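Long-range contacts in phenolic acid decarboxylase (Sedimentibacter hydroxybenzoicus, PDB 7AE5), which catalyses the reversible non-oxidative decarboxylation of 4-hydroxybenzoate and 3,4-dihydroxybenzoate under anaerobic conditions, with prenylated FMN and manganese as cofactors: residues 268-273 and 288-293; 141-146 and 169-174; 245-250 and 260-265; 132-137 and 307-312. All coordinates share one frame; numbering follows the deposited sequence.

Contact 1: 268-273 and 288-293; sequences RVRTVE and LQCEVK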
loop_
_atom_site.group_PDB
_atom_site.type_symbol
_atom_site.label_atom_id
_atom_site.label_comp_id
_atom_site.label_asym_id
_atom_site.label_seq_id
_atom_site.Cartn_x
_atom_site.Cartn_y
_atom_site.Cartn_z
ATOM N N ARG C 268 -32.619 31.731 -26.838
ATOM C CA ARG C 268 -33.508 31.453 -25.707
ATOM C C ARG C 268 -34.409 30.246 -25.958
ATOM O O ARG C 268 -35.557 30.215 -25.510
ATOM C CB ARG C 268 -34.355 32.680 -25.350
ATOM C CG ARG C 268 -33.593 33.992 -25.381
ATOM C CD ARG C 268 -34.437 35.134 -24.846
ATOM N NE ARG C 268 -34.727 34.980 -23.425
ATOM C CZ ARG C 268 -33.836 35.139 -22.453
ATOM N NH1 ARG C 268 -32.579 35.458 -22.712
ATOM N NH2 ARG C 268 -34.219 34.975 -21.191
ATOM N N VAL C 269 -33.900 29.238 -26.660
ATOM C CA VAL C 269 -34.648 28.019 -26.942
ATOM C C VAL C 269 -33.844 26.832 -26.435
ATOM O O VAL C 269 -32.668 26.677 -26.785
ATOM C CB VAL C 269 -34.955 27.870 -28.443
ATOM C CG1 VAL C 269 -35.528 26.488 -28.733
ATOM C CG2 VAL C 269 -35.919 28.954 -28.892
ATOM N N ARG C 270 -34.478 26.000 -25.613
ATOM C CA ARG C 270 -33.860 24.793 -25.078
ATOM C C ARG C 270 -34.847 23.647 -25.222
ATOM O O ARG C 270 -35.971 23.726 -24.716
ATOM C CB ARG C 270 -33.458 24.980 -23.613
ATOM C CG ARG C 270 -32.493 26.131 -23.387
ATOM C CD ARG C 270 -31.134 25.863 -24.014
ATOM N NE ARG C 270 -30.144 26.831 -23.564
ATOM C CZ ARG C 270 -29.913 27.995 -24.156
ATOM N NH1 ARG C 270 -30.563 28.353 -25.251
ATOM N NH2 ARG C 270 -29.007 28.818 -23.638
ATOM N N THR C 271 -34.434 22.591 -25.921
ATOM C CA THR C 271 -35.287 21.436 -26.156
ATOM C C THR C 271 -34.489 20.164 -25.908
ATOM O O THR C 271 -33.256 20.159 -25.956
ATOM C CB THR C 271 -35.863 21.424 -27.578
ATOM O OG1 THR C 271 -34.790 21.427 -28.525
ATOM C CG2 THR C 271 -36.749 22.639 -27.814
ATOM N N VAL C 272 -35.217 19.080 -25.651
ATOM C CA VAL C 272 -34.619 17.798 -25.294
ATOM C C VAL C 272 -33.766 17.267 -26.437
ATOM O O VAL C 272 -34.286 16.890 -27.494
ATOM C CB VAL C 272 -35.703 16.777 -24.904
ATOM C CG1 VAL C 272 -35.067 15.535 -24.306
ATOM C CG2 VAL C 272 -36.681 17.400 -23.926
ATOM N N GLU C 273 -32.453 17.233 -26.231
ATOM C CA GLU C 273 -31.513 16.638 -27.170
ATOM C C GLU C 273 -30.912 15.384 -26.551
ATOM O O GLU C 273 -30.579 15.365 -25.363
ATOM C CB GLU C 273 -30.402 17.624 -27.542
ATOM C CG GLU C 273 -29.497 17.158 -28.672
ATOM C CD GLU C 273 -28.283 16.384 -28.180
ATOM O OE1 GLU C 273 -28.054 16.343 -26.953
ATOM O OE2 GLU C 273 -27.559 15.817 -29.026
ATOM N N LEU C 288 -31.616 19.466 -22.009
ATOM C CA LEU C 288 -32.256 20.574 -22.715
ATOM C C LEU C 288 -31.163 21.401 -23.375
ATOM O O LEU C 288 -30.505 22.218 -22.726
ATOM C CB LEU C 288 -33.095 21.414 -21.759
ATOM C CG LEU C 288 -34.378 20.768 -21.237
ATOM C CD1 LEU C 288 -34.906 21.533 -20.035
ATOM C CD2 LEU C 288 -35.423 20.702 -22.337
ATOM N N GLN C 289 -30.962 21.186 -24.669
ATOM C CA GLN C 289 -29.879 21.809 -25.413
ATOM C C GLN C 289 -30.445 22.773 -26.450
ATOM O O GLN C 289 -31.658 22.983 -26.552
ATOM C CB GLN C 289 -28.994 20.742 -26.059
ATOM C CG GLN C 289 -28.663 19.597 -25.114
ATOM C CD GLN C 289 -27.181 19.478 -24.813
ATOM O OE1 GLN C 289 -26.468 20.477 -24.711
ATOM N NE2 GLN C 289 -26.713 18.245 -24.649
ATOM N N CYS C 290 -29.550 23.360 -27.231
ATOM C CA CYS C 290 -29.925 24.415 -28.155
ATOM C C CYS C 290 -30.398 23.832 -29.476
ATOM O O CYS C 290 -30.008 22.726 -29.864
ATOM C CB CYS C 290 -28.747 25.350 -28.412
ATOM S SG CYS C 290 -28.414 26.493 -27.075
ATOM N N GLU C 291 -31.236 24.593 -30.174
ATOM C CA GLU C 291 -31.638 24.257 -31.529
ATOM C C GLU C 291 -31.143 25.291 -32.532
ATOM O O GLU C 291 -30.936 26.466 -32.211
ATOM C CB GLU C 291 -33.157 24.116 -31.668
ATOM C CG GLU C 291 -33.744 22.879 -31.029
ATOM C CD GLU C 291 -35.165 22.611 -31.498
ATOM O OE1 GLU C 291 -35.650 23.349 -32.383
ATOM O OE2 GLU C 291 -35.787 21.644 -31.008
ATOM N N VAL C 292 -30.951 24.817 -33.758
ATOM C CA VAL C 292 -30.505 25.634 -34.876
ATOM C C VAL C 292 -31.583 25.589 -35.948
ATOM O O VAL C 292 -32.027 24.504 -36.344
ATOM C CB VAL C 292 -29.155 25.141 -35.435
ATOM C CG1 VAL C 292 -28.740 25.948 -36.673
ATOM C CG2 VAL C 292 -28.080 25.201 -34.365
ATOM N N LYS C 293 -32.009 26.759 -36.410
ATOM C CA LYS C 293 -32.860 26.841 -37.585
ATOM C C LYS C 293 -31.975 26.859 -38.821
ATOM O O LYS C 293 -30.935 27.519 -38.840
ATOM C CB LYS C 293 -33.748 28.086 -37.550
ATOM C CG LYS C 293 -34.904 28.039 -38.535
ATOM C CD LYS C 293 -35.782 29.271 -38.417
ATOM C CE LYS C 293 -37.250 28.892 -38.311
ATOM N NZ LYS C 293 -37.743 28.193 -39.532
#

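Contact 2: 141-146 and 169-174; sequences FYISKA and IQVKDR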
loop_
_atom_site.group_PDB
_atom_site.type_symbol
_atom_site.label_atom_id
_atom_site.label_comp_id
_atom_site.label_asym_id
_atom_site.label_seq_id
_atom_site.Cartn_x
_atom_site.Cartn_y
_atom_site.Cartn_z
ATOM N N PHE C 141 -32.720 10.874 -35.332
ATOM C CA PHE C 141 -31.754 10.644 -36.399
ATOM C C PHE C 141 -30.676 11.717 -36.321
ATOM O O PHE C 141 -30.987 12.905 -36.191
ATOM C CB PHE C 141 -32.437 10.664 -37.768
ATOM C CG PHE C 141 -33.658 9.785 -37.854
ATOM C CD1 PHE C 141 -33.732 8.597 -37.142
ATOM C CD2 PHE C 141 -34.733 10.152 -38.646
ATOM C CE1 PHE C 141 -34.857 7.794 -37.219
ATOM C CE2 PHE C 141 -35.859 9.352 -38.729
ATOM C CZ PHE C 141 -35.922 8.173 -38.016
ATOM N N TYR C 142 -29.414 11.301 -36.393
ATOM C CA TYR C 142 -28.294 12.174 -36.079
ATOM C C TYR C 142 -27.383 12.368 -37.282
ATOM O O TYR C 142 -27.102 11.421 -38.023
ATOM C CB TYR C 142 -27.475 11.609 -34.920
ATOM C CG TYR C 142 -27.863 12.151 -33.564
ATOM C CD1 TYR C 142 -28.966 11.654 -32.883
ATOM C CD2 TYR C 142 -27.115 13.151 -32.957
ATOM C CE1 TYR C 142 -29.318 12.142 -31.637
ATOM C CE2 TYR C 142 -27.459 13.645 -31.715
ATOM C CZ TYR C 142 -28.559 13.137 -31.061
ATOM O OH TYR C 142 -28.896 13.632 -29.826
ATOM N N ILE C 143 -26.930 13.605 -37.461
ATOM C CA ILE C 143 -25.802 13.916 -38.331
ATOM C C ILE C 143 -24.561 13.910 -37.446
ATOM O O ILE C 143 -24.376 14.803 -36.616
ATOM C CB ILE C 143 -25.987 15.266 -39.033
ATOM C CG1 ILE C 143 -27.289 15.279 -39.833
ATOM C CG2 ILE C 143 -24.805 15.569 -39.935
ATOM C CD1 ILE C 143 -27.719 16.661 -40.262
ATOM N N SER C 144 -23.710 12.899 -37.616
ATOM C CA SER C 144 -22.661 12.604 -36.651
ATOM C C SER C 144 -21.255 12.930 -37.135
ATOM O O SER C 144 -20.295 12.688 -36.396
ATOM C CB SER C 144 -22.729 11.127 -36.250
ATOM O OG SER C 144 -22.165 10.307 -37.258
ATOM N N LYS C 145 -21.096 13.474 -38.342
ATOM C CA LYS C 145 -19.758 13.735 -38.861
ATOM C C LYS C 145 -19.675 15.095 -39.546
ATOM O O LYS C 145 -18.919 15.265 -40.509
ATOM C CB LYS C 145 -19.324 12.633 -39.828
ATOM C CG LYS C 145 -17.823 12.425 -39.905
ATOM C CD LYS C 145 -17.470 11.482 -41.034
ATOM C CE LYS C 145 -15.982 11.206 -41.076
ATOM N NZ LYS C 145 -15.667 10.172 -42.101
ATOM N N ALA C 146 -20.436 16.071 -39.063
ATOM C CA ALA C 146 -20.433 17.391 -39.670
ATOM C C ALA C 146 -19.271 18.229 -39.150
ATOM O O ALA C 146 -18.796 18.047 -38.025
ATOM C CB ALA C 146 -21.752 18.109 -39.396
ATOM N N ILE C 169 -25.251 16.408 -34.331
ATOM C CA ILE C 169 -26.365 17.201 -34.831
ATOM C C ILE C 169 -27.593 16.303 -34.850
ATOM O O ILE C 169 -27.706 15.414 -35.704
ATOM C CB ILE C 169 -26.074 17.769 -36.228
ATOM C CG1 ILE C 169 -24.844 18.679 -36.193
ATOM C CG2 ILE C 169 -27.274 18.520 -36.764
ATOM C CD1 ILE C 169 -25.037 19.935 -35.376
ATOM N N GLN C 170 -28.512 16.525 -33.913
ATOM C CA GLN C 170 -29.762 15.776 -33.873
ATOM C C GLN C 170 -30.799 16.484 -34.735
ATOM O O GLN C 170 -31.102 17.660 -34.509
ATOM C CB GLN C 170 -30.289 15.628 -32.448
ATOM C CG GLN C 170 -31.591 14.836 -32.390
ATOM C CD GLN C 170 -32.165 14.724 -30.994
ATOM O OE1 GLN C 170 -31.507 15.059 -30.011
ATOM N NE2 GLN C 170 -33.401 14.247 -30.901
ATOM N N VAL C 171 -31.347 15.765 -35.710
ATOM C CA VAL C 171 -32.422 16.307 -36.531
ATOM C C VAL C 171 -33.679 16.412 -35.678
ATOM O O VAL C 171 -34.185 15.406 -35.167
ATOM C CB VAL C 171 -32.658 15.437 -37.772
ATOM C CG1 VAL C 171 -33.848 15.956 -38.567
ATOM C CG2 VAL C 171 -31.407 15.397 -38.634
ATOM N N LYS C 172 -34.182 17.634 -35.510
ATOM C CA LYS C 172 -35.409 17.870 -34.760
ATOM C C LYS C 172 -36.632 18.015 -35.651
ATOM O O LYS C 172 -37.733 17.638 -35.238
ATOM C CB LYS C 172 -35.268 19.125 -33.890
ATOM C CG LYS C 172 -34.201 19.017 -32.811
ATOM C CD LYS C 172 -34.529 17.909 -31.822
ATOM C CE LYS C 172 -33.829 18.128 -30.491
ATOM N NZ LYS C 172 -34.499 19.172 -29.669
ATOM N N ASP C 173 -36.465 18.546 -36.858
ATOM C CA ASP C 173 -37.555 18.708 -37.812
ATOM C C ASP C 173 -36.942 18.780 -39.208
ATOM O O ASP C 173 -35.730 18.608 -39.379
ATOM C CB ASP C 173 -38.398 19.943 -37.468
ATOM C CG ASP C 173 -39.778 19.906 -38.099
ATOM O OD1 ASP C 173 -39.963 19.168 -39.090
ATOM O OD2 ASP C 173 -40.681 20.613 -37.603
ATOM N N ARG C 174 -37.784 19.032 -40.215
ATOM C CA ARG C 174 -37.300 19.126 -41.588
ATOM C C ARG C 174 -36.316 20.273 -41.780
ATOM O O ARG C 174 -35.482 20.213 -42.689
ATOM C CB ARG C 174 -38.479 19.285 -42.552
HETATM O O HOH W 1 -34.500 12.846 -36.343
#

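Contact 3: 245-250 and 260-265; sequences SDLYDH and VLEGHI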
loop_
_atom_site.group_PDB
_atom_site.type_symbol
_atom_site.label_atom_id
_atom_site.label_comp_id
_atom_site.label_asym_id
_atom_site.label_seq_id
_atom_site.Cartn_x
_atom_site.Cartn_y
_atom_site.Cartn_z
ATOM N N SER C 245 -19.927 31.679 -47.326
ATOM C CA SER C 245 -21.293 31.204 -47.200
ATOM C C SER C 245 -22.244 32.170 -47.900
ATOM O O SER C 245 -21.933 33.345 -48.113
ATOM C CB SER C 245 -21.679 31.043 -45.729
ATOM O OG SER C 245 -22.193 32.253 -45.200
ATOM N N ASP C 246 -23.419 31.658 -48.260
ATOM C CA ASP C 246 -24.355 32.450 -49.050
ATOM C C ASP C 246 -24.961 33.581 -48.228
ATOM O O ASP C 246 -25.034 34.727 -48.688
ATOM C CB ASP C 246 -25.450 31.549 -49.620
ATOM C CG ASP C 246 -25.205 31.182 -51.071
ATOM O OD1 ASP C 246 -24.144 31.560 -51.610
ATOM O OD2 ASP C 246 -26.075 30.515 -51.670
ATOM N N LEU C 247 -25.395 33.283 -47.004
ATOM C CA LEU C 247 -26.141 34.250 -46.209
ATOM C C LEU C 247 -25.279 35.038 -45.235
ATOM O O LEU C 247 -25.711 36.099 -44.771
ATOM C CB LEU C 247 -27.248 33.541 -45.422
ATOM C CG LEU C 247 -28.168 32.616 -46.216
ATOM C CD1 LEU C 247 -29.104 31.873 -45.279
ATOM C CD2 LEU C 247 -28.953 33.412 -47.242
ATOM N N TYR C 248 -24.079 34.560 -44.917
ATOM C CA TYR C 248 -23.277 35.136 -43.845
ATOM C C TYR C 248 -21.881 35.437 -44.366
ATOM O O TYR C 248 -21.194 34.542 -44.869
ATOM C CB TYR C 248 -23.240 34.190 -42.643
ATOM C CG TYR C 248 -24.628 33.862 -42.134
ATOM C CD1 TYR C 248 -25.467 34.864 -41.662
ATOM C CD2 TYR C 248 -25.112 32.560 -42.153
ATOM C CE1 TYR C 248 -26.741 34.578 -41.206
ATOM C CE2 TYR C 248 -26.386 32.263 -41.698
ATOM C CZ TYR C 248 -27.196 33.277 -41.226
ATOM O OH TYR C 248 -28.464 32.991 -40.772
ATOM N N ASP C 249 -21.464 36.700 -44.235
ATOM C CA ASP C 249 -20.207 37.147 -44.826
ATOM C C ASP C 249 -19.004 36.614 -44.056
ATOM O O ASP C 249 -17.969 36.293 -44.652
ATOM C CB ASP C 249 -20.173 38.675 -44.873
ATOM C CG ASP C 249 -21.245 39.255 -45.775
ATOM O OD1 ASP C 249 -21.890 38.476 -46.507
ATOM O OD2 ASP C 249 -21.443 40.490 -45.751
ATOM N N HIS C 250 -19.119 36.520 -42.732
ATOM C CA HIS C 250 -18.007 36.128 -41.875
ATOM C C HIS C 250 -17.777 34.622 -41.825
ATOM O O HIS C 250 -16.800 34.187 -41.206
ATOM C CB HIS C 250 -18.230 36.640 -40.446
ATOM C CG HIS C 250 -19.514 36.177 -39.825
ATOM N ND1 HIS C 250 -20.653 35.918 -40.557
ATOM C CD2 HIS C 250 -19.826 35.896 -38.538
ATOM C CE1 HIS C 250 -21.617 35.520 -39.746
ATOM N NE2 HIS C 250 -21.140 35.497 -38.515
ATOM N N VAL C 260 -23.986 21.856 -47.466
ATOM C CA VAL C 260 -23.731 22.959 -46.546
ATOM C C VAL C 260 -25.064 23.410 -45.966
ATOM O O VAL C 260 -26.004 23.698 -46.713
ATOM C CB VAL C 260 -23.015 24.138 -47.233
ATOM C CG1 VAL C 260 -22.774 25.262 -46.236
ATOM C CG2 VAL C 260 -21.702 23.680 -47.851
ATOM N N LEU C 261 -25.144 23.466 -44.640
ATOM C CA LEU C 261 -26.357 23.871 -43.933
ATOM C C LEU C 261 -26.094 25.225 -43.283
ATOM O O LEU C 261 -25.437 25.305 -42.242
ATOM C CB LEU C 261 -26.761 22.830 -42.895
ATOM C CG LEU C 261 -26.897 21.384 -43.369
ATOM C CD1 LEU C 261 -27.471 20.515 -42.265
ATOM C CD2 LEU C 261 -27.770 21.318 -44.606
ATOM N N GLU C 262 -26.609 26.285 -43.897
ATOM C CA GLU C 262 -26.480 27.624 -43.346
ATOM C C GLU C 262 -27.690 27.933 -42.474
ATOM O O GLU C 262 -28.834 27.769 -42.907
ATOM C CB GLU C 262 -26.341 28.658 -44.465
ATOM C CG GLU C 262 -25.161 28.395 -45.384
ATOM C CD GLU C 262 -25.037 29.422 -46.491
ATOM O OE1 GLU C 262 -25.602 30.527 -46.345
ATOM O OE2 GLU C 262 -24.371 29.125 -47.505
ATOM N N GLY C 263 -27.431 28.365 -41.250
ATOM C CA GLY C 263 -28.510 28.650 -40.334
ATOM C C GLY C 263 -28.037 29.444 -39.141
ATOM O O GLY C 263 -26.997 30.102 -39.185
ATOM N N HIS C 264 -28.815 29.369 -38.062
ATOM C CA HIS C 264 -28.519 30.147 -36.870
ATOM C C HIS C 264 -29.053 29.439 -35.636
ATOM O O HIS C 264 -30.084 28.762 -35.686
ATOM C CB HIS C 264 -29.120 31.556 -36.953
ATOM C CG HIS C 264 -30.617 31.571 -37.005
ATOM N ND1 HIS C 264 -31.320 31.680 -38.185
ATOM C CD2 HIS C 264 -31.546 31.492 -36.022
ATOM C CE1 HIS C 264 -32.616 31.669 -37.929
ATOM N NE2 HIS C 264 -32.780 31.556 -36.622
ATOM N N ILE C 265 -28.342 29.614 -34.523
ATOM C CA ILE C 265 -28.865 29.195 -33.230
ATOM C C ILE C 265 -30.046 30.083 -32.863
ATOM O O ILE C 265 -29.958 31.317 -32.920
ATOM C CB ILE C 265 -27.770 29.254 -32.156
ATOM C CG1 ILE C 265 -26.492 28.577 -32.657
ATOM C CG2 ILE C 265 -28.261 28.612 -30.866
ATOM C CD1 ILE C 265 -25.523 28.208 -31.555
#

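Contact 4: 132-137 and 307-312; sequences YRINEQ and NLYLGI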
loop_
_atom_site.group_PDB
_atom_site.type_symbol
_atom_site.label_atom_id
_atom_site.label_comp_id
_atom_site.label_asym_id
_atom_site.label_seq_id
_atom_site.Cartn_x
_atom_site.Cartn_y
_atom_site.Cartn_z
ATOM N N TYR C 132 -30.966 8.485 -40.751
ATOM C CA TYR C 132 -31.248 7.196 -40.138
ATOM C C TYR C 132 -30.846 7.252 -38.670
ATOM O O TYR C 132 -30.194 8.197 -38.220
ATOM C CB TYR C 132 -30.506 6.068 -40.863
ATOM C CG TYR C 132 -29.004 6.234 -40.842
ATOM C CD1 TYR C 132 -28.366 7.086 -41.734
ATOM C CD2 TYR C 132 -28.224 5.543 -39.924
ATOM C CE1 TYR C 132 -26.994 7.243 -41.714
ATOM C CE2 TYR C 132 -26.853 5.693 -39.896
ATOM C CZ TYR C 132 -26.243 6.543 -40.791
ATOM O OH TYR C 132 -24.875 6.687 -40.760
ATOM N N ARG C 133 -31.238 6.223 -37.923
ATOM C CA ARG C 133 -30.899 6.130 -36.509
ATOM C C ARG C 133 -29.597 5.352 -36.348
ATOM O O ARG C 133 -29.502 4.195 -36.772
ATOM C CB ARG C 133 -32.021 5.471 -35.710
ATOM C CG ARG C 133 -31.939 5.779 -34.225
ATOM C CD ARG C 133 -32.953 4.998 -33.407
ATOM N NE ARG C 133 -34.330 5.344 -33.740
ATOM C CZ ARG C 133 -34.942 6.449 -33.335
ATOM N NH1 ARG C 133 -34.314 7.365 -32.615
ATOM N NH2 ARG C 133 -36.217 6.639 -33.659
ATOM N N ILE C 134 -28.604 5.988 -35.727
ATOM C CA ILE C 134 -27.278 5.386 -35.619
ATOM C C ILE C 134 -27.272 4.286 -34.564
ATOM O O ILE C 134 -26.790 3.175 -34.807
ATOM C CB ILE C 134 -26.226 6.467 -35.317
ATOM C CG1 ILE C 134 -26.362 7.625 -36.308
ATOM C CG2 ILE C 134 -24.825 5.874 -35.362
ATOM C CD1 ILE C 134 -25.381 8.745 -36.074
ATOM N N ASN C 135 -27.790 4.575 -33.377
ATOM C CA ASN C 135 -27.872 3.575 -32.327
ATOM C C ASN C 135 -29.309 3.446 -31.846
ATOM O O ASN C 135 -30.137 4.338 -32.045
ATOM C CB ASN C 135 -26.932 3.908 -31.162
ATOM C CG ASN C 135 -25.534 3.355 -31.373
ATOM O OD1 ASN C 135 -25.356 2.157 -31.599
ATOM N ND2 ASN C 135 -24.536 4.228 -31.306
ATOM N N GLU C 136 -29.590 2.310 -31.201
ATOM C CA GLU C 136 -30.970 1.925 -30.919
ATOM C C GLU C 136 -31.680 2.948 -30.040
ATOM O O GLU C 136 -32.855 3.262 -30.270
ATOM C CB GLU C 136 -31.000 0.546 -30.261
ATOM C CG GLU C 136 -31.562 -0.556 -31.142
ATOM C CD GLU C 136 -32.014 -1.764 -30.342
ATOM O OE1 GLU C 136 -32.929 -1.616 -29.505
ATOM O OE2 GLU C 136 -31.452 -2.861 -30.551
ATOM N N GLN C 137 -30.992 3.480 -29.030
ATOM C CA GLN C 137 -31.617 4.338 -28.032
ATOM C C GLN C 137 -31.354 5.818 -28.272
ATOM O O GLN C 137 -31.572 6.634 -27.368
ATOM C CB GLN C 137 -31.156 3.940 -26.631
ATOM C CG GLN C 137 -31.494 2.507 -26.269
ATOM C CD GLN C 137 -32.988 2.277 -26.142
ATOM O OE1 GLN C 137 -33.689 3.033 -25.472
ATOM N NE2 GLN C 137 -33.482 1.232 -26.794
ATOM N N ASN C 307 -21.612 10.042 -43.177
ATOM C CA ASN C 307 -21.975 9.939 -41.775
ATOM C C ASN C 307 -21.095 8.902 -41.094
ATOM O O ASN C 307 -20.435 8.089 -41.746
ATOM C CB ASN C 307 -23.454 9.576 -41.604
ATOM C CG ASN C 307 -24.088 10.270 -40.417
ATOM O OD1 ASN C 307 -23.687 11.372 -40.039
ATOM N ND2 ASN C 307 -25.092 9.633 -39.826
ATOM N N LEU C 308 -21.102 8.936 -39.764
ATOM C CA LEU C 308 -20.202 8.133 -38.951
ATOM C C LEU C 308 -20.995 7.285 -37.970
ATOM O O LEU C 308 -21.954 7.763 -37.357
ATOM C CB LEU C 308 -19.206 9.035 -38.195
ATOM C CG LEU C 308 -18.402 8.532 -36.988
ATOM C CD1 LEU C 308 -17.111 9.318 -36.886
ATOM C CD2 LEU C 308 -19.175 8.668 -35.675
ATOM N N TYR C 309 -20.591 6.028 -37.823
ATOM C CA TYR C 309 -21.086 5.184 -36.746
ATOM C C TYR C 309 -20.090 5.182 -35.595
ATOM O O TYR C 309 -18.877 5.088 -35.808
ATOM C CB TYR C 309 -21.327 3.743 -37.205
ATOM C CG TYR C 309 -21.693 2.834 -36.049
ATOM C CD1 TYR C 309 -22.975 2.844 -35.513
ATOM C CD2 TYR C 309 -20.748 1.994 -35.470
ATOM C CE1 TYR C 309 -23.312 2.031 -34.449
ATOM C CE2 TYR C 309 -21.075 1.178 -34.404
ATOM C CZ TYR C 309 -22.360 1.201 -33.898
ATOM O OH TYR C 309 -22.698 0.393 -32.835
ATOM N N LEU C 310 -20.609 5.275 -34.374
ATOM C CA LEU C 310 -19.804 5.110 -33.175
ATOM C C LEU C 310 -20.531 4.188 -32.208
ATOM O O LEU C 310 -21.764 4.167 -32.145
ATOM C CB LEU C 310 -19.485 6.458 -32.498
ATOM C CG LEU C 310 -20.491 7.091 -31.535
ATOM C CD1 LEU C 310 -19.834 8.237 -30.782
ATOM C CD2 LEU C 310 -21.722 7.581 -32.280
ATOM N N GLY C 311 -19.748 3.410 -31.469
ATOM C CA GLY C 311 -20.281 2.463 -30.513
ATOM C C GLY C 311 -19.217 2.043 -29.526
ATOM O O GLY C 311 -18.439 2.880 -29.055
ATOM N N ILE C 312 -19.161 0.756 -29.206
ATOM C CA ILE C 312 -18.107 0.241 -28.340
ATOM C C ILE C 312 -16.796 0.292 -29.117
ATOM O O ILE C 312 -16.703 -0.279 -30.214
ATOM C CB ILE C 312 -18.426 -1.177 -27.844
ATOM C CG1 ILE C 312 -19.534 -1.123 -26.787
ATOM C CG2 ILE C 312 -17.175 -1.838 -27.284
ATOM C CD1 ILE C 312 -20.336 -2.400 -26.666
#

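Contact 1: 268-273 and 288-293
Thr271 and Gln289 face each other as an antiparallel hydrogen-bonded pair. Thr271 N donates to Gln289 O at 2.9 Å, and Gln289 N to Thr271 O at 2.8 Å. The next pair, Val272 with Leu288, is non-hydrogen-bonded, and Val272 CG2 touches Leu288 CD2 at 3.9 Å. The Thr271 hydroxyl sits between the backbone N and the carbonyl carbon (chi1 58°). Its OG1 donates to Glu291 OE2 at 2.7 Å, on the anti side, tilted out of the carboxylate plane. Cys290 SG lies over one face of the Arg270 guanidinium, toward the rim and 3.4 Å from Arg270 NH1. Within its segment, Arg270 NH1 donates to Val269 O at 3.1 Å, in the guanidinium plane but above the carbonyl plane. Gln289 NE2 makes a weak bond to Glu273 OE1 at 3.3 Å.

Further out, charged partners likely hold these groups in place. Arg270 pairs with Glu195, and Glu291 with Arg176 and Lys172. Glu273 OE2 binds Tyr142 OH and Arg168, predicted to bind prenylated FMN. The ShdD chain packs on Thr271 and Val272. Two residue pairs bridge strand 271-273 and the long strand 287-299, 102° apart in direction, in the antiparallel sheet of the UbiD Rift-related domain.

Contact 2: 141-146 and 169-174
Tyr142 pairs with Gln170, and Ile143 with Ile169, where the short strand 142-143 joins strand 169-173 in the antiparallel sheet of the Rift-related domain. Ile143 and Ile169 form the hydrogen-bonded pair: Ile143 N donates to Ile169 O at 2.6 Å, and Ile169 N to Ile143 O at 2.9 Å. Val171 N donates to Phe141 O at 2.9 Å. A water extends the pairing, accepting from Phe141 N and donating to Val171 O.

Tyr142 and Gln170 lie on one face of the sheet. Gln170 CB sits over the Tyr142 ring face, offset toward the rim near CZ and 3.6 Å from the centroid, in a CH-pi contact. Gln170 CG is anti to the backbone N (chi1 -179°), which lays it beside Tyr142 CE1. The extended chain brings Gln170 OE1 to 3.0 Å from Tyr142 OH, with amide and ring planes 28° apart. On the face of the two isoleucines, Ile143 CB meets Ile169 CB at 3.8 Å. Ile143 CD1 reaches Val171 CG2 at 4.2 Å.

The contact is buried, yet its polar ends have partners. Gln170 OE1 accepts from Gly274 N. Tyr142 stacks on Phe276, and its bond to Glu273 is consistent with a second-shell place beside the predicted cofactor site.

Contact 3: 245-250 and 260-265
The Glu262 carboxylate accepts two successive backbone N-H groups of the loop. Asp246 N donates to Glu262 OE2 at 2.8 Å, nearly straight at 171°. Leu247 N donates to Glu262 OE1, also at 2.8 Å. Both oxygens are met on the syn side, each somewhat out of the carboxylate plane. Glu262 is extended beyond CG, which carries the carboxylate from strand to loop. Within the loop, Ser245 OG donates to a lone pair of Tyr248 O.

In packing, Leu247 CG lies 3.3 Å from Glu262 OE1. Tyr248 CE2 touches Gly263 O at 3.4 Å. Within the loop, Leu247 CB stands over the centre of the Tyr248 ring.

Among the charges, Asp246 OD2 is 4.7 Å from Glu262 OE2. These would tend to repel, but salt bridges from Arg296, Lys115 and Arg109 to Asp246 probably offset this. Asp295 accepts from His264 ND1 and binds Tyr248 OH weakly.

The carboxylate ties the loop between strands 241-244 and 252-254 to strand 259-265 of the Rift-related domain sheet, flanked by strands 201-207 and 287-299.

Contact 4: 132-137 and 307-312
Segments 132-137 and 307-312 run side by side, their touching parts only 10° apart in direction, with Ile134 CA 6.3 Å from Tyr309 CA. Both are irregular loops of the Rift-related domain. No backbone-to-backbone hydrogen bond joins them; side chains meet each other and backbone oxygens. One loop leads to strand 142-143, the other from strand 304-306 to helix 316-320.

Tyr132 and Asn307 meet tip to tip, with ring and amide planes 90° apart. Asn307 ND2 makes a weak bond to Tyr132 OH at 3.1 Å. The same amide is held from outside: ND2 also donates to Tyr142 O, and OD1 accepts from Ser144 N. In the middle, Ile134 CG2 packs on Tyr309 CD1 at 3.6 Å, the two side chains sliding past each other in opposite directions. CG2 is anti to the backbone N, while CG1 leads CD1 to Leu308 O at 3.8 Å. Ile134 O lies in the plane of the Tyr309 ring, at its edge.

Leu310 lies about 5 Å, side chain to side chain, from Glu278, the predicted proton donor, consistent with a place at the edge of the active site. Another copy of the protein packs on Asn135 and Tyr309. The Asn135 and Tyr309 side chains cross at about a right angle. Asn135 ND2 donates to Leu310 O at 2.9 Å, nearly along the C=O axis, with that oxygen 12° out of the amide plane.

How the contacts relate
Contacts 1, 2 and 3 all reach one antiparallel sheet, and along the chain all three are nested inside the loop closed by contact 4. Contacts 1 and 2 have centres 13 Å apart and are joined by a salt bridge and by a probable hydrogen bond, Tyr142 OH to Glu273 OE2, 2.7 Å. Contacts 1 and 3 join through neighbouring strands, with Lys293 N 2.9 Å from His264 O. Contact 4 touches contact 2, where Ser144 OG is 2.6 Å from Leu308 O. Contacts 1, 2 and 4 approach Arg168, predicted to bind prenylated FMN, at about 3, 4 and 8 Å between side chains. Contact 3 is farther: its side chains come to about 11 Å from Met184, where contacts 1 and 2 come to about 7 Å.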